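Local coordinates for protein catalase (Pseudomonas syringae, PDB 1M7S) that decomposes hydrogen peroxide into water and oxygen with the help of a heme cofactor, protecting the cell from peroxide damage, at residues P138-V141 against H142-P146. Numbering follows the deposited sequence.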
ATOM      1  N   PRO A 138       3.851  22.926  -2.726  1.00  5.62           N
ATOM      2  CA  PRO A 138       4.129  22.214  -1.485  1.00  6.55           C
ATOM      3  C   PRO A 138       4.523  23.190  -0.392  1.00  6.65           C
ATOM      4  O   PRO A 138       4.010  23.089   0.708  1.00  5.62           O
ATOM      5  CB  PRO A 138       5.229  21.179  -1.785  1.00  7.25           C
ATOM      6  CG  PRO A 138       4.895  20.965  -3.270  1.00  6.25           C
ATOM      7  CD  PRO A 138       4.679  22.416  -3.825  1.00  5.17           C
ATOM      8  N   ASP A 139       5.320  24.212  -0.730  1.00  6.21           N
ATOM      9  CA  ASP A 139       5.735  25.201   0.279  1.00  7.20           C
ATOM     10  C   ASP A 139       4.526  25.993   0.789  1.00  8.09           C
ATOM     11  O   ASP A 139       4.332  26.190   1.981  1.00  5.69           O
ATOM     12  CB  ASP A 139       6.733  26.214  -0.283  1.00  9.63           C
ATOM     13  CG  ASP A 139       7.987  25.514  -0.784  1.00 11.21           C
ATOM     14  OD1 ASP A 139       8.275  25.541  -2.013  1.00 13.28           O
ATOM     15  OD2 ASP A 139       8.647  24.939   0.111  1.00 13.17           O
ATOM     16  N   MET A 140       3.719  26.469  -0.159  1.00  6.03           N
ATOM     17  CA  MET A 140       2.499  27.223   0.147  1.00  4.25           C
ATOM     18  C   MET A 140       1.531  26.438   1.010  1.00  5.15           C
ATOM     19  O   MET A 140       1.083  26.899   2.068  1.00  6.08           O
ATOM     20  CB  MET A 140       1.809  27.679  -1.173  1.00  5.27           C
ATOM     21  CG  MET A 140       0.658  28.662  -0.816  1.00  7.83           C
ATOM     22  SD  MET A 140      -0.582  28.603  -2.131  1.00 11.08           S
ATOM     23  CE  MET A 140      -1.209  26.921  -1.942  1.00 11.61           C
ATOM     24  N   VAL A 141       1.215  25.183   0.645  1.00  6.34           N
ATOM     25  CA  VAL A 141       0.331  24.357   1.488  1.00  5.34           C
ATOM     26  C   VAL A 141       0.977  24.167   2.857  1.00  4.59           C
ATOM     27  O   VAL A 141       0.283  24.293   3.857  1.00  6.39           O
ATOM     28  CB  VAL A 141       0.085  22.985   0.861  1.00  7.53           C
ATOM     29  CG1 VAL A 141      -0.691  22.060   1.780  1.00  6.33           C
ATOM     30  CG2 VAL A 141      -0.670  23.196  -0.482  1.00  8.28           C
ATOM     31  N   HIS A 142       2.249  23.770   2.909  1.00  4.92           N
ATOM     32  CA  HIS A 142       2.862  23.580   4.245  1.00  6.15           C
ATOM     33  C   HIS A 142       2.757  24.828   5.106  1.00  5.61           C
ATOM     34  O   HIS A 142       2.483  24.710   6.338  1.00  8.02           O
ATOM     35  CB  HIS A 142       4.367  23.239   4.049  1.00  6.19           C
ATOM     36  CG  HIS A 142       4.578  21.845   3.514  1.00  8.92           C
ATOM     37  ND1 HIS A 142       5.816  21.287   3.335  1.00  7.40           N
ATOM     38  CD2 HIS A 142       3.684  20.896   3.144  1.00  8.60           C
ATOM     39  CE1 HIS A 142       5.673  20.052   2.850  1.00  8.73           C
ATOM     40  NE2 HIS A 142       4.387  19.789   2.748  1.00  7.74           N
ATOM     41  N   ALA A 143       2.922  26.005   4.558  1.00  5.34           N
ATOM     42  CA  ALA A 143       2.783  27.256   5.304  1.00  6.83           C
ATOM     43  C   ALA A 143       1.358  27.521   5.750  1.00  7.47           C
ATOM     44  O   ALA A 143       1.211  28.069   6.831  1.00  7.56           O
ATOM     45  CB  ALA A 143       3.308  28.454   4.518  1.00  7.77           C
ATOM     46  N   PHE A 144       0.344  27.263   4.890  1.00  6.47           N
ATOM     47  CA  PHE A 144      -1.045  27.422   5.281  1.00  7.72           C
ATOM     48  C   PHE A 144      -1.555  26.407   6.290  1.00  5.83           C
ATOM     49  O   PHE A 144      -2.471  26.727   7.096  1.00  8.43           O
ATOM     50  CB  PHE A 144      -1.931  27.177   4.031  1.00  9.52           C
ATOM     51  CG  PHE A 144      -2.307  28.394   3.222  1.00 10.08           C
ATOM     52  CD1 PHE A 144      -2.128  28.374   1.846  1.00 10.29           C
ATOM     53  CD2 PHE A 144      -2.918  29.475   3.806  1.00 12.24           C
ATOM     54  CE1 PHE A 144      -2.479  29.477   1.069  1.00 10.94           C
ATOM     55  CE2 PHE A 144      -3.300  30.577   3.052  1.00 10.73           C
ATOM     56  CZ  PHE A 144      -3.073  30.560   1.682  1.00  9.99           C
ATOM     57  N   LYS A 145      -1.105  25.150   6.214  1.00  4.53           N
ATOM     58  CA  LYS A 145      -1.632  24.091   7.068  1.00  6.47           C
ATOM     59  C   LYS A 145      -1.260  24.359   8.541  1.00  7.92           C
ATOM     60  O   LYS A 145      -0.369  25.161   8.769  1.00  8.89           O
ATOM     61  CB  LYS A 145      -0.928  22.783   6.682  1.00  6.44           C
ATOM     62  CG  LYS A 145      -1.339  22.142   5.347  1.00  8.82           C
ATOM     63  CD  LYS A 145      -2.534  21.229   5.617  1.00  9.97           C
ATOM     64  CE  LYS A 145      -2.848  20.550   4.251  1.00 12.63           C
ATOM     65  NZ  LYS A 145      -4.000  19.645   4.494  1.00 12.94           N
ATOM     66  N   PRO A 146      -1.867  23.663   9.476  1.00  8.14           N
ATOM     67  CA  PRO A 146      -1.555  23.743  10.889  1.00  7.50           C
ATOM     68  C   PRO A 146      -0.075  23.497  11.121  1.00  7.59           C
ATOM     69  O   PRO A 146       0.641  22.818  10.383  1.00  7.05           O
ATOM     70  CB  PRO A 146      -2.399  22.627  11.580  1.00  8.67           C
ATOM     71  CG  PRO A 146      -3.541  22.497  10.590  1.00  8.65           C
ATOM     72  CD  PRO A 146      -3.025  22.789   9.186  1.00  7.71           C
TER
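The short helix 137-144 of the catalase fold, which begins near the heme, is tied from Pro138 onward by an unbroken run of i to i+4 bonds: His142 N to Pro138 O, Ala143 N to Asp139 O, Phe144 N to Met140 O and Lys145 N to Val141 O, each 2.9 Å long. Lys145, which donates the last of them, is where the chain leaves helical geometry.

Side chains four residues apart also meet, on different sides of the helix. CG of Met140 stands anti to the backbone nitrogen (chi1 -171°), which sets it 3.7 Å from Phe144 CE1. The next torsion carries SD to the ring rim, 80° off the normal of the Phe144 ring, a Met-aromatic contact made at the edge; a bend at chi3 then brings CE back to 4.1 Å from Phe144 CE1. Phe130 and Phe162 meet the same ring edge-to-face, so the pair belongs to an aromatic cluster shared with helix 155-163.

Elsewhere on the helix, Val141 and Lys145 run alongside each other; CG1 of the valine touches CE of the lysine at 3.6 Å, while NZ reaches the carbonyls of Val50 and Val93. The imidazole of His142 lies with one face against Pro138 O, whose distance to His142 CG is 3.1 Å. Asp139 OD1 forms salt bridges with Lys136 and with Lys37 of a second subunit, and OD2 accepts a hydrogen bond from Glu377 N of a third.

Two turns of helix thus serve several chemistries: sulfur and aromatic carbon pack inside the subunit, while Asp139 and His142 find partners across its boundaries. Both imidazole nitrogens face acceptors, ND1 Asn375 O of the third subunit and NE2 Glu44 OE2 of the second, which may favour a protonated His142.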